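Local coordinates for protein ribose-phosphate pyrophosphokinase (Thermus thermophilus, PDB 5T3O) that probably makes phosphoribosyl pyrophosphate by transferring the pyrophosphoryl group of ATP to the 1-hydroxyl of ribose 5-phosphate, and binds ADP, at residues E146-N151 with R281-A286. Residues are numbered along the deposited sequence; the frame is centred on the assembly and turned at random.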
ATOM      1  N   GLU A 146     -28.304  20.640 -12.326  1.00 63.66           N
ATOM      2  CA  GLU A 146     -29.761  20.866 -12.350  1.00 67.92           C
ATOM      3  C   GLU A 146     -30.234  22.302 -12.014  1.00 68.29           C
ATOM      4  O   GLU A 146     -31.135  22.802 -12.685  1.00 69.13           O
ATOM      5  CB  GLU A 146     -30.474  19.831 -11.459  1.00 68.91           C
ATOM      6  CG  GLU A 146     -31.996  19.910 -11.441  1.00 71.33           C
ATOM      7  CD  GLU A 146     -32.610  18.958 -10.432  1.00 74.59           C
ATOM      8  OE1 GLU A 146     -32.274  17.753 -10.468  1.00 75.52           O
ATOM      9  OE2 GLU A 146     -33.426  19.413  -9.600  1.00 74.52           O
ATOM     10  N   PRO A 147     -29.646  22.957 -10.982  1.00 70.99           N
ATOM     11  CA  PRO A 147     -30.014  24.355 -10.681  1.00 71.23           C
ATOM     12  C   PRO A 147     -29.810  25.349 -11.830  1.00 71.23           C
ATOM     13  O   PRO A 147     -30.721  26.118 -12.137  1.00 73.63           O
ATOM     14  CB  PRO A 147     -29.094  24.720  -9.510  1.00 70.32           C
ATOM     15  CG  PRO A 147     -28.822  23.427  -8.839  1.00 72.07           C
ATOM     16  CD  PRO A 147     -28.759  22.404  -9.937  1.00 72.30           C
ATOM     17  N   VAL A 148     -28.637  25.315 -12.456  1.00 69.21           N
ATOM     18  CA  VAL A 148     -28.269  26.292 -13.492  1.00 69.26           C
ATOM     19  C   VAL A 148     -28.935  25.977 -14.851  1.00 68.50           C
ATOM     20  O   VAL A 148     -29.162  26.885 -15.660  1.00 66.99           O
ATOM     21  CB  VAL A 148     -26.729  26.407 -13.618  1.00 69.52           C
ATOM     22  CG1 VAL A 148     -26.333  27.432 -14.673  1.00 69.89           C
ATOM     23  CG2 VAL A 148     -26.117  26.782 -12.268  1.00 70.45           C
ATOM     24  N   ILE A 149     -29.252  24.703 -15.087  1.00 67.11           N
ATOM     25  CA  ILE A 149     -29.973  24.269 -16.290  1.00 69.36           C
ATOM     26  C   ILE A 149     -31.466  24.613 -16.193  1.00 69.99           C
ATOM     27  O   ILE A 149     -32.062  25.061 -17.177  1.00 70.50           O
ATOM     28  CB  ILE A 149     -29.781  22.749 -16.552  1.00 69.68           C
ATOM     29  CG1 ILE A 149     -28.295  22.417 -16.806  1.00 70.57           C
ATOM     30  CG2 ILE A 149     -30.643  22.261 -17.714  1.00 70.85           C
ATOM     31  CD1 ILE A 149     -27.665  23.095 -18.007  1.00 71.66           C
ATOM     32  N   ALA A 150     -32.061  24.395 -15.018  1.00 68.52           N
ATOM     33  CA  ALA A 150     -33.449  24.798 -14.751  1.00 67.03           C
ATOM     34  C   ALA A 150     -33.628  26.319 -14.842  1.00 68.29           C
ATOM     35  O   ALA A 150     -34.547  26.798 -15.505  1.00 69.63           O
ATOM     36  CB  ALA A 150     -33.892  24.295 -13.387  1.00 66.53           C
ATOM     37  N   ASN A 151     -32.721  27.066 -14.211  1.00 68.60           N
ATOM     38  CA  ASN A 151     -32.759  28.536 -14.231  1.00 70.94           C
ATOM     39  C   ASN A 151     -32.388  29.179 -15.581  1.00 72.18           C
ATOM     40  O   ASN A 151     -32.402  30.400 -15.695  1.00 71.85           O
ATOM     41  CB  ASN A 151     -31.856  29.112 -13.132  1.00 73.01           C
ATOM     42  CG  ASN A 151     -32.181  30.563 -12.810  1.00 75.49           C
ATOM     43  OD1 ASN A 151     -33.188  30.849 -12.162  1.00 76.32           O
ATOM     44  ND2 ASN A 151     -31.339  31.486 -13.274  1.00 75.33           N
ATOM     45  N   ARG A 281     -25.664  29.272 -26.184  1.00 88.63           N
ATOM     46  CA  ARG A 281     -25.627  29.962 -24.891  1.00 87.57           C
ATOM     47  C   ARG A 281     -24.798  29.127 -23.909  1.00 80.93           C
ATOM     48  O   ARG A 281     -24.917  27.895 -23.885  1.00 75.79           O
ATOM     49  CB  ARG A 281     -27.060  30.159 -24.361  1.00 91.00           C
ATOM     50  CG  ARG A 281     -27.202  30.989 -23.082  1.00 94.68           C
ATOM     51  CD  ARG A 281     -26.973  32.485 -23.275  1.00 95.82           C
ATOM     52  NE  ARG A 281     -28.141  33.175 -23.838  1.00 97.53           N
ATOM     53  CZ  ARG A 281     -28.364  33.425 -25.134  1.00 97.80           C
ATOM     54  NH1 ARG A 281     -27.508  33.047 -26.086  1.00 97.80           N
ATOM     55  NH2 ARG A 281     -29.474  34.069 -25.491  1.00 97.67           N
ATOM     56  N   THR A 282     -23.960  29.796 -23.112  1.00 74.99           N
ATOM     57  CA  THR A 282     -23.137  29.124 -22.099  1.00 71.81           C
ATOM     58  C   THR A 282     -23.353  29.699 -20.682  1.00 68.64           C
ATOM     59  O   THR A 282     -23.265  30.911 -20.477  1.00 65.45           O
ATOM     60  CB  THR A 282     -21.637  29.122 -22.487  1.00 71.69           C
ATOM     61  OG1 THR A 282     -21.210  30.444 -22.831  1.00 68.29           O
ATOM     62  CG2 THR A 282     -21.393  28.189 -23.677  1.00 71.91           C
ATOM     63  N   LEU A 283     -23.622  28.810 -19.719  1.00 65.90           N
ATOM     64  CA  LEU A 283     -23.989  29.182 -18.343  1.00 63.65           C
ATOM     65  C   LEU A 283     -22.792  29.052 -17.402  1.00 62.31           C
ATOM     66  O   LEU A 283     -22.263  27.955 -17.229  1.00 62.58           O
ATOM     67  CB  LEU A 283     -25.114  28.276 -17.816  1.00 63.73           C
ATOM     68  CG  LEU A 283     -26.377  27.995 -18.644  1.00 63.89           C
ATOM     69  CD1 LEU A 283     -26.874  29.261 -19.331  1.00 63.58           C
ATOM     70  CD2 LEU A 283     -26.177  26.874 -19.656  1.00 63.40           C
ATOM     71  N   THR A 284     -22.370  30.153 -16.783  1.00 61.23           N
ATOM     72  CA  THR A 284     -21.207  30.119 -15.891  1.00 60.69           C
ATOM     73  C   THR A 284     -21.529  29.292 -14.638  1.00 60.08           C
ATOM     74  O   THR A 284     -22.585  29.475 -14.026  1.00 61.58           O
ATOM     75  CB  THR A 284     -20.685  31.539 -15.535  1.00 62.44           C
ATOM     76  OG1 THR A 284     -19.368  31.447 -14.968  1.00 61.65           O
ATOM     77  CG2 THR A 284     -21.619  32.284 -14.568  1.00 62.04           C
ATOM     78  N   VAL A 285     -20.650  28.340 -14.314  1.00 56.95           N
ATOM     79  CA  VAL A 285     -20.723  27.576 -13.054  1.00 52.83           C
ATOM     80  C   VAL A 285     -19.552  27.906 -12.126  1.00 50.32           C
ATOM     81  O   VAL A 285     -19.356  27.230 -11.118  1.00 54.18           O
ATOM     82  CB  VAL A 285     -20.828  26.037 -13.278  1.00 52.40           C
ATOM     83  CG1 VAL A 285     -22.115  25.689 -14.006  1.00 51.80           C
ATOM     84  CG2 VAL A 285     -19.621  25.458 -14.020  1.00 52.08           C
ATOM     85  N   ALA A 286     -18.794  28.953 -12.452  1.00 47.73           N
ATOM     86  CA  ALA A 286     -17.699  29.414 -11.605  1.00 48.64           C
ATOM     87  C   ALA A 286     -18.142  29.827 -10.191  1.00 51.03           C
ATOM     88  O   ALA A 286     -17.425  29.530  -9.230  1.00 50.21           O
ATOM     89  CB  ALA A 286     -16.937  30.550 -12.278  1.00 47.75           C
TER
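V148 and L283 carry this contact; its side-chain contacts are all apolar, and no hydrogen bond joins helical residues 146-151 to residues 281-286. The two CB atoms point at each other's segment, yet the side chains do not meet end-on; they slip past one another in opposite directions. As a result, V148 CG1 lies against the root of the leucine, 3.5 Å from L283 CB, which is tighter than usual for two carbons, and 4.0 Å from L283 CG. The torsions account for this. With chi1 of V148 at -179°, CG1 extends opposite the backbone N toward the strand; CG2, beside that N, is the branch nearest V285. L283 in turn has CG opposite its carbonyl carbon (chi1 -48°), which carries the branched end past the valine, with CD2 on the I149 side.

Looser contacts flank this pair. I149 CD1 approaches L283 CD2 at 4.4 Å, and V148 CG2 comes to 4.5 Å from V285 CG1. Both I149 and V285 are buried, whereas V148 and L283 are partly exposed. T284 turns its CB away from the helix and offers chiefly its backbone, V148 CG1 standing 4.3 Å from T284 O. The total buried area, 158 Å², is accordingly modest.

T284 OG1 and V285 N both hydrogen-bond to the carboxylate of D270. The I149 side chain is about 9 Å from that of D217, predicted to bind ribose 5-phosphate. V285 is the N-cap of helix 286-298, whose first residue, A286, packs on helix 11-19. On the helix face turned from the strand, A150 packs on helix 178-181. Plain packing thus sets the start of helix 146-156 against strand 280-283 of the PRTase-like synthetase-associated region, the mixed sheet's outermost strand within this chain, parallel to strand 266-269.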